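Local coordinates for protein kappa-carrageenase (Pseudoalteromonas carrageenovora, PDB 1DYP) that hydrolyses internal beta-1,4 linkages between D-galactose 4-sulfate and 3,6-anhydro-D-galactose in kappa-carrageenan, acting through this GH16 catalytic domain, at residues Asp139-Thr144 with Ser152-His157; Ala116-Ser121 with Tyr135-Val140. The protein carries 1 engineered substitution. One frame throughout, in Å; residues are numbered along the deposited sequence.

Contact 1. Residues Asp139-Thr144 with Ser152-His157; sequences DVVELT and SDHDLH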
ATOM      1  N   ASP A 139      -6.199   0.278  -0.855  1.00  6.41           N
ATOM      2  CA  ASP A 139      -5.140   1.060  -0.239  1.00  6.76           C
ATOM      3  C   ASP A 139      -5.691   1.678   1.036  1.00  6.57           C
ATOM      4  O   ASP A 139      -6.491   2.611   0.985  1.00  6.89           O
ATOM      5  CB  ASP A 139      -4.680   2.129  -1.222  1.00  7.11           C
ATOM      6  CG  ASP A 139      -4.296   1.536  -2.555  1.00  7.69           C
ATOM      7  OD1 ASP A 139      -3.303   0.780  -2.597  1.00  7.47           O
ATOM      8  OD2 ASP A 139      -5.002   1.800  -3.551  1.00  8.93           O
ATOM      9  N   VAL A 140      -5.276   1.145   2.183  1.00  6.39           N
ATOM     10  CA  VAL A 140      -5.764   1.661   3.458  1.00  6.28           C
ATOM     11  C   VAL A 140      -5.345   3.117   3.566  1.00  6.21           C
ATOM     12  O   VAL A 140      -6.131   3.979   3.953  1.00  6.00           O
ATOM     13  CB  VAL A 140      -5.204   0.854   4.635  1.00  6.47           C
ATOM     14  CG1 VAL A 140      -5.804   1.364   5.941  1.00  6.79           C
ATOM     15  CG2 VAL A 140      -5.528  -0.621   4.441  1.00  6.81           C
ATOM     16  N   VAL A 141      -4.092   3.382   3.220  1.00  6.26           N
ATOM     17  CA  VAL A 141      -3.588   4.742   3.207  1.00  6.16           C
ATOM     18  C   VAL A 141      -2.303   4.831   2.404  1.00  6.40           C
ATOM     19  O   VAL A 141      -1.500   3.899   2.375  1.00  6.08           O
ATOM     20  CB  VAL A 141      -3.310   5.303   4.634  1.00  6.18           C
ATOM     21  CG1 VAL A 141      -2.163   4.546   5.297  1.00  6.29           C
ATOM     22  CG2 VAL A 141      -2.974   6.786   4.540  1.00  6.24           C
ATOM     23  N   GLU A 142      -2.153   5.951   1.713  1.00  6.51           N
ATOM     24  CA  GLU A 142      -0.953   6.258   0.960  1.00  7.19           C
ATOM     25  C   GLU A 142      -0.668   7.671   1.422  1.00  6.95           C
ATOM     26  O   GLU A 142      -1.432   8.596   1.154  1.00  7.23           O
ATOM     27  CB  GLU A 142      -1.205   6.195  -0.541  1.00  7.91           C
ATOM     28  CG  GLU A 142      -1.078   4.785  -1.079  1.00  8.86           C
ATOM     29  CD  GLU A 142      -1.488   4.681  -2.522  1.00  9.33           C
ATOM     30  OE1 GLU A 142      -2.702   4.774  -2.795  1.00 10.16           O
ATOM     31  OE2 GLU A 142      -0.600   4.515  -3.382  1.00 10.08           O
ATOM     32  N   LEU A 143       0.422   7.820   2.163  1.00  6.86           N
ATOM     33  CA  LEU A 143       0.798   9.111   2.704  1.00  6.76           C
ATOM     34  C   LEU A 143       1.762   9.887   1.833  1.00  6.87           C
ATOM     35  O   LEU A 143       2.461   9.332   0.983  1.00  6.70           O
ATOM     36  CB  LEU A 143       1.441   8.927   4.082  1.00  6.90           C
ATOM     37  CG  LEU A 143       0.566   8.367   5.202  1.00  6.62           C
ATOM     38  CD1 LEU A 143       1.430   8.051   6.418  1.00  6.88           C
ATOM     39  CD2 LEU A 143      -0.514   9.378   5.554  1.00  6.93           C
ATOM     40  N   THR A 144       1.770  11.191   2.065  1.00  6.68           N
ATOM     41  CA  THR A 144       2.671  12.118   1.410  1.00  6.77           C
ATOM     42  C   THR A 144       2.996  11.893  -0.067  1.00  6.97           C
ATOM     43  O   THR A 144       4.163  11.884  -0.450  1.00  7.02           O
ATOM     44  CB  THR A 144       3.996  12.193   2.222  1.00  6.62           C
ATOM     45  OG1 THR A 144       4.597  10.890   2.309  1.00  6.49           O
ATOM     46  CG2 THR A 144       3.710  12.682   3.636  1.00  7.26           C
ATOM     47  N   SER A 152      -3.780  13.004   2.422  1.00  8.16           N
ATOM     48  CA  SER A 152      -3.611  11.556   2.393  1.00  7.49           C
ATOM     49  C   SER A 152      -4.593  10.925   1.419  1.00  7.20           C
ATOM     50  O   SER A 152      -5.665  11.477   1.158  1.00  6.78           O
ATOM     51  CB  SER A 152      -3.819  10.959   3.789  1.00  7.53           C
ATOM     52  OG  SER A 152      -5.112  11.253   4.297  1.00  7.39           O
ATOM     53  N   ASP A 153      -4.220   9.774   0.872  1.00  6.75           N
ATOM     54  CA  ASP A 153      -5.084   9.059  -0.057  1.00  6.76           C
ATOM     55  C   ASP A 153      -5.510   7.710   0.521  1.00  6.53           C
ATOM     56  O   ASP A 153      -4.726   7.014   1.157  1.00  6.47           O
ATOM     57  CB  ASP A 153      -4.371   8.852  -1.387  1.00  7.23           C
ATOM     58  CG  ASP A 153      -4.042  10.153  -2.060  1.00  7.71           C
ATOM     59  OD1 ASP A 153      -4.968  10.965  -2.266  1.00  8.24           O
ATOM     60  OD2 ASP A 153      -2.861  10.365  -2.376  1.00  8.54           O
ATOM     61  N   HIS A 154      -6.768   7.351   0.303  1.00  6.43           N
ATOM     62  CA  HIS A 154      -7.342   6.096   0.795  1.00  6.50           C
ATOM     63  C   HIS A 154      -8.089   5.629  -0.434  1.00  6.47           C
ATOM     64  O   HIS A 154      -9.297   5.827  -0.569  1.00  6.48           O
ATOM     65  CB  HIS A 154      -8.260   6.430   1.968  1.00  6.58           C
ATOM     66  CG  HIS A 154      -7.606   7.306   2.996  1.00  6.63           C
ATOM     67  ND1 HIS A 154      -6.853   6.806   4.034  1.00  6.21           N
ATOM     68  CD2 HIS A 154      -7.525   8.654   3.100  1.00  6.73           C
ATOM     69  CE1 HIS A 154      -6.330   7.801   4.731  1.00  6.53           C
ATOM     70  NE2 HIS A 154      -6.722   8.934   4.181  1.00  6.34           N
ATOM     71  N   ASP A 155      -7.329   5.036  -1.350  1.00  6.48           N
ATOM     72  CA  ASP A 155      -7.850   4.610  -2.642  1.00  6.57           C
ATOM     73  C   ASP A 155      -8.078   3.124  -2.922  1.00  6.46           C
ATOM     74  O   ASP A 155      -7.842   2.241  -2.084  1.00  6.57           O
ATOM     75  CB  ASP A 155      -6.925   5.151  -3.730  1.00  6.51           C
ATOM     76  CG  ASP A 155      -6.797   6.651  -3.689  1.00  6.65           C
ATOM     77  OD1 ASP A 155      -7.763   7.302  -3.241  1.00  6.33           O
ATOM     78  OD2 ASP A 155      -5.747   7.181  -4.105  1.00  6.38           O
ATOM     79  N   LEU A 156      -8.529   2.871  -4.148  1.00  6.74           N
ATOM     80  CA  LEU A 156      -8.805   1.534  -4.658  1.00  6.82           C
ATOM     81  C   LEU A 156      -8.305   1.442  -6.097  1.00  7.13           C
ATOM     82  O   LEU A 156      -8.375   2.410  -6.852  1.00  7.22           O
ATOM     83  CB  LEU A 156     -10.307   1.265  -4.658  1.00  6.86           C
ATOM     84  CG  LEU A 156     -11.058   1.288  -3.328  1.00  6.81           C
ATOM     85  CD1 LEU A 156     -12.549   1.180  -3.604  1.00  6.73           C
ATOM     86  CD2 LEU A 156     -10.588   0.142  -2.441  1.00  7.08           C
ATOM     87  N   HIS A 157      -7.792   0.270  -6.461  1.00  7.15           N
ATOM     88  CA  HIS A 157      -7.319   0.009  -7.815  1.00  7.50           C
ATOM     89  C   HIS A 157      -7.884  -1.350  -8.201  1.00  7.47           C
ATOM     90  O   HIS A 157      -8.063  -2.213  -7.345  1.00  7.56           O
ATOM     91  CB  HIS A 157      -5.792  -0.071  -7.881  1.00  7.78           C
ATOM     92  CG  HIS A 157      -5.095   1.216  -7.568  1.00  8.29           C
ATOM     93  ND1 HIS A 157      -5.033   1.743  -6.297  1.00  8.43           N
ATOM     94  CD2 HIS A 157      -4.405   2.068  -8.363  1.00  8.41           C
ATOM     95  CE1 HIS A 157      -4.330   2.862  -6.320  1.00  8.64           C
ATOM     96  NE2 HIS A 157      -3.937   3.081  -7.563  1.00  8.77           N
TER
HETATM   97  O   HOH W   1      -4.551   5.260  -1.012  1.00 11.43           O
HETATM   98  O   HOH W   2      -3.492   5.940  -4.812  1.00 13.77           O
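Two imidazoles, His154 and His157, each take one polar partner from Asp139-Thr144 at the ring edge. His154 ND1 donates to Val140 O at 2.9 Å, in both the ring plane and the carbonyl plane, with an N-H...O angle of 158°. The other nitrogen of that ring, NE2, is hydrogen-bonded to Ser152 OG, so both ring nitrogens are tied and the rotation of the imidazole is fixed. Val141 CG2 comes obliquely to within 3.5 Å of His154 CE1. On the His157 ring, Asp139 OD2 lies in plane 2.7 Å from ND1, but the bond is weak, its angle only 126°, and the carboxylate stands 88° from the ring. A water also sits at this edge, and His157 NE2 is a cadmium ligand.

Glu142 runs out extended beyond CG and reaches Asp155 through water. One water gives a hydrogen to Glu142 OE1 and takes one from Asp155 N; a second, the one beside His157, donates to Glu142 OE1 and to Asp155 OD2. His179 and the backbone of Asn180 hold the other Asp155 oxygen, OD1. In the backbone, Glu142 and Asp153 form an antiparallel hydrogen-bonded pair. Val140 and Val141 together face Phe117, a classic beta bulge, whose extra residue lets Asp139 and the proton donor Glu142 both face the active site, as in the bulged Glu-x-Asp-x-x-Glu motif of GH16 enzymes.

Contact 2. Residues Ala116-Ser121 with Tyr135-Val140; sequences AFWMYS and YSEIDV
Glu137, the nucleophile, has CG anti to its backbone N (chi1 178°) and an extended chain beyond, which carries its carboxylate out to Trp118. It meets the six-membered ring obliquely, the planes 57° apart, with Glu137 OE2 3.6 Å from Trp118 CE3. Asp139 OD1 lies 2.5 Å from Glu137 OE2 and rests against Trp118 CB as well. The other carboxylate oxygen, Glu137 OE1, accepts a hydrogen bond of 2.6 Å from Tyr135 OH, which approaches from 36° out of the carboxylate plane. A phenylalanine in place of Tyr135 would probably leave OE1 without this donor and the nucleophile's carboxylate freer to turn.

In the next shell, Tyr135 CE1 meets Ser121 O edge-on at 3.1 Å, and Tyr135 OH sits 3.3 Å from Tyr120 CB. The Tyr120 ring takes Trp118 CH2 over one face, near the rim, while Ser230 holds the indole NE1.

On the face of Met119 and Ile138 the side chains meet as apolar groups, selenomethionine CG against Ile138 CB. At the corner, Val140 CG2 makes a CH-pi contact over the Phe117 ring. The acids of this strand pair line the tunnel-shaped active site of the GH16 beta-jelly-roll, while Met119, Ile138 and Phe117 turn to the core.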
ATOM      1  N   ALA A 116       2.959   3.429   2.639  1.00  5.41           N
ATOM      2  CA  ALA A 116       1.692   2.848   2.239  1.00  5.36           C
ATOM      3  C   ALA A 116       1.324   1.608   3.034  1.00  5.38           C
ATOM      4  O   ALA A 116       2.181   0.803   3.398  1.00  5.46           O
ATOM      5  CB  ALA A 116       1.731   2.501   0.748  1.00  5.41           C
ATOM      6  N   PHE A 117       0.032   1.488   3.309  1.00  5.31           N
ATOM      7  CA  PHE A 117      -0.536   0.345   4.000  1.00  5.43           C
ATOM      8  C   PHE A 117      -1.648  -0.020   3.030  1.00  5.52           C
ATOM      9  O   PHE A 117      -2.572   0.760   2.798  1.00  5.35           O
ATOM     10  CB  PHE A 117      -1.082   0.755   5.371  1.00  5.37           C
ATOM     11  CG  PHE A 117      -1.789  -0.350   6.106  1.00  5.46           C
ATOM     12  CD1 PHE A 117      -1.342  -1.668   6.031  1.00  5.45           C
ATOM     13  CD2 PHE A 117      -2.892  -0.064   6.898  1.00  5.35           C
ATOM     14  CE1 PHE A 117      -1.985  -2.685   6.735  1.00  5.66           C
ATOM     15  CE2 PHE A 117      -3.544  -1.068   7.608  1.00  5.66           C
ATOM     16  CZ  PHE A 117      -3.090  -2.382   7.527  1.00  5.49           C
ATOM     17  N   TRP A 118      -1.539  -1.202   2.442  1.00  5.75           N
ATOM     18  CA  TRP A 118      -2.498  -1.618   1.437  1.00  6.11           C
ATOM     19  C   TRP A 118      -2.525  -3.127   1.290  1.00  6.39           C
ATOM     20  O   TRP A 118      -1.842  -3.847   2.013  1.00  6.48           O
ATOM     21  CB  TRP A 118      -2.112  -0.973   0.100  1.00  6.54           C
ATOM     22  CG  TRP A 118      -0.687  -1.266  -0.324  1.00  6.68           C
ATOM     23  CD1 TRP A 118       0.449  -1.031   0.397  1.00  6.96           C
ATOM     24  CD2 TRP A 118      -0.260  -1.844  -1.563  1.00  6.76           C
ATOM     25  NE1 TRP A 118       1.557  -1.429  -0.314  1.00  7.04           N
ATOM     26  CE2 TRP A 118       1.150  -1.932  -1.521  1.00  7.01           C
ATOM     27  CE3 TRP A 118      -0.930  -2.294  -2.707  1.00  6.86           C
ATOM     28  CZ2 TRP A 118       1.903  -2.453  -2.578  1.00  7.10           C
ATOM     29  CZ3 TRP A 118      -0.180  -2.813  -3.763  1.00  7.21           C
ATOM     30  CH2 TRP A 118       1.222  -2.887  -3.687  1.00  7.19           C
HETATM   31  N   MSE A 119      -3.335  -3.601   0.358  1.00  6.43           N
HETATM   32  CA  MSE A 119      -3.426  -5.027   0.097  1.00  6.74           C
HETATM   33  C   MSE A 119      -3.763  -5.197  -1.372  1.00  6.94           C
HETATM   34  O   MSE A 119      -4.498  -4.393  -1.953  1.00  6.59           O
HETATM   35  CB  MSE A 119      -4.487  -5.687   0.992  1.00  7.26           C
HETATM   36  CG  MSE A 119      -5.904  -5.157   0.829  1.00  7.43           C
HETATM   37 SE   MSE A 119      -7.090  -5.820   2.212  1.00  7.59          SE
HETATM   38  CE  MSE A 119      -6.853  -4.382   3.491  1.00  8.24           C
ATOM     39  N   TYR A 120      -3.203  -6.228  -1.986  1.00  7.09           N
ATOM     40  CA  TYR A 120      -3.453  -6.453  -3.393  1.00  7.56           C
ATOM     41  C   TYR A 120      -3.414  -7.923  -3.730  1.00  7.96           C
ATOM     42  O   TYR A 120      -2.766  -8.717  -3.049  1.00  7.89           O
ATOM     43  CB  TYR A 120      -2.430  -5.694  -4.251  1.00  7.74           C
ATOM     44  CG  TYR A 120      -1.001  -6.191  -4.155  1.00  8.03           C
ATOM     45  CD1 TYR A 120      -0.271  -6.071  -2.970  1.00  8.07           C
ATOM     46  CD2 TYR A 120      -0.363  -6.742  -5.267  1.00  8.20           C
ATOM     47  CE1 TYR A 120       1.062  -6.479  -2.901  1.00  8.30           C
ATOM     48  CE2 TYR A 120       0.965  -7.154  -5.208  1.00  8.52           C
ATOM     49  CZ  TYR A 120       1.672  -7.018  -4.026  1.00  8.37           C
ATOM     50  OH  TYR A 120       2.994  -7.412  -3.976  1.00  8.76           O
ATOM     51  N   SER A 121      -4.119  -8.269  -4.796  1.00  8.38           N
ATOM     52  CA  SER A 121      -4.193  -9.643  -5.255  1.00  8.93           C
ATOM     53  C   SER A 121      -3.243  -9.846  -6.415  1.00  9.46           C
ATOM     54  O   SER A 121      -2.586  -8.914  -6.880  1.00  9.22           O
ATOM     55  CB  SER A 121      -5.608  -9.953  -5.740  1.00  8.83           C
ATOM     56  OG  SER A 121      -5.875  -9.259  -6.952  1.00  8.73           O
ATOM     57  N   TYR A 135      -8.068  -8.194 -10.902  1.00  8.60           N
ATOM     58  CA  TYR A 135      -7.165  -7.647  -9.897  1.00  8.23           C
ATOM     59  C   TYR A 135      -7.909  -6.753  -8.917  1.00  8.00           C
ATOM     60  O   TYR A 135      -8.735  -5.936  -9.320  1.00  7.91           O
ATOM     61  CB  TYR A 135      -6.070  -6.835 -10.599  1.00  7.95           C
ATOM     62  CG  TYR A 135      -5.128  -6.096  -9.675  1.00  8.02           C
ATOM     63  CD1 TYR A 135      -4.188  -6.787  -8.909  1.00  7.88           C
ATOM     64  CD2 TYR A 135      -5.170  -4.705  -9.573  1.00  7.75           C
ATOM     65  CE1 TYR A 135      -3.311  -6.109  -8.064  1.00  7.87           C
ATOM     66  CE2 TYR A 135      -4.295  -4.017  -8.728  1.00  7.57           C
ATOM     67  CZ  TYR A 135      -3.369  -4.726  -7.979  1.00  7.58           C
ATOM     68  OH  TYR A 135      -2.499  -4.062  -7.145  1.00  7.66           O
ATOM     69  N   SER A 136      -7.610  -6.918  -7.632  1.00  7.72           N
ATOM     70  CA  SER A 136      -8.226  -6.114  -6.579  1.00  7.58           C
ATOM     71  C   SER A 136      -7.139  -5.534  -5.682  1.00  7.39           C
ATOM     72  O   SER A 136      -6.234  -6.247  -5.250  1.00  7.67           O
ATOM     73  CB  SER A 136      -9.164  -6.961  -5.715  1.00  7.71           C
ATOM     74  OG  SER A 136     -10.239  -7.494  -6.466  1.00  7.99           O
ATOM     75  N   GLU A 137      -7.239  -4.240  -5.400  1.00  6.95           N
ATOM     76  CA  GLU A 137      -6.275  -3.571  -4.539  1.00  6.67           C
ATOM     77  C   GLU A 137      -6.984  -2.562  -3.655  1.00  6.57           C
ATOM     78  O   GLU A 137      -7.704  -1.694  -4.149  1.00  6.48           O
ATOM     79  CB  GLU A 137      -5.222  -2.837  -5.375  1.00  6.56           C
ATOM     80  CG  GLU A 137      -4.189  -2.071  -4.547  1.00  7.08           C
ATOM     81  CD  GLU A 137      -3.287  -1.196  -5.400  1.00  7.08           C
ATOM     82  OE1 GLU A 137      -3.050  -1.555  -6.572  1.00  7.20           O
ATOM     83  OE2 GLU A 137      -2.803  -0.157  -4.901  1.00  7.31           O
ATOM     84  N   ILE A 138      -6.800  -2.694  -2.348  1.00  6.52           N
ATOM     85  CA  ILE A 138      -7.391  -1.754  -1.405  1.00  6.38           C
ATOM     86  C   ILE A 138      -6.239  -1.041  -0.717  1.00  6.33           C
ATOM     87  O   ILE A 138      -5.390  -1.671  -0.088  1.00  6.47           O
ATOM     88  CB  ILE A 138      -8.254  -2.452  -0.333  1.00  6.43           C
ATOM     89  CG1 ILE A 138      -9.455  -3.136  -0.989  1.00  6.65           C
ATOM     90  CG2 ILE A 138      -8.739  -1.412   0.684  1.00  6.51           C
ATOM     91  CD1 ILE A 138     -10.386  -3.849  -0.010  1.00  6.89           C
ATOM     92  N   ASP A 139      -6.199   0.278  -0.855  1.00  6.41           N
ATOM     93  CA  ASP A 139      -5.140   1.060  -0.239  1.00  6.76           C
ATOM     94  C   ASP A 139      -5.691   1.678   1.036  1.00  6.57           C
ATOM     95  O   ASP A 139      -6.491   2.611   0.985  1.00  6.89           O
ATOM     96  CB  ASP A 139      -4.680   2.129  -1.222  1.00  7.11           C
ATOM     97  CG  ASP A 139      -4.296   1.536  -2.555  1.00  7.69           C
ATOM     98  OD1 ASP A 139      -3.303   0.780  -2.597  1.00  7.47           O
ATOM     99  OD2 ASP A 139      -5.002   1.800  -3.551  1.00  8.93           O
ATOM    100  N   VAL A 140      -5.276   1.145   2.183  1.00  6.39           N
ATOM    101  CA  VAL A 140      -5.764   1.661   3.458  1.00  6.28           C
ATOM    102  C   VAL A 140      -5.345   3.117   3.566  1.00  6.21           C
ATOM    103  O   VAL A 140      -6.131   3.979   3.953  1.00  6.00           O
ATOM    104  CB  VAL A 140      -5.204   0.854   4.635  1.00  6.47           C
ATOM    105  CG1 VAL A 140      -5.804   1.364   5.941  1.00  6.79           C
ATOM    106  CG2 VAL A 140      -5.528  -0.621   4.441  1.00  6.81           C
TER

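Overall arrangement
Both contacts are buried near the centre of the chain, and they share Asp139 and Val140, where the strand carrying the nucleophile turns its corner. Contact 2 comes before the corner and is regular antiparallel sheet, its two faces divided between acids with aromatics and a greasy core. Contact 1 follows it with a single bridge beyond the bulge, and its chemistry is more polar: histidines, bridging waters and a cadmium ion. Backbone joins them directly, since His157 O lies 2.9 Å from Glu137 N and Val141 O 3.0 Å from Phe117 N. Between them the two contacts supply all three active-site acids, Glu137, Asp139 and Glu142.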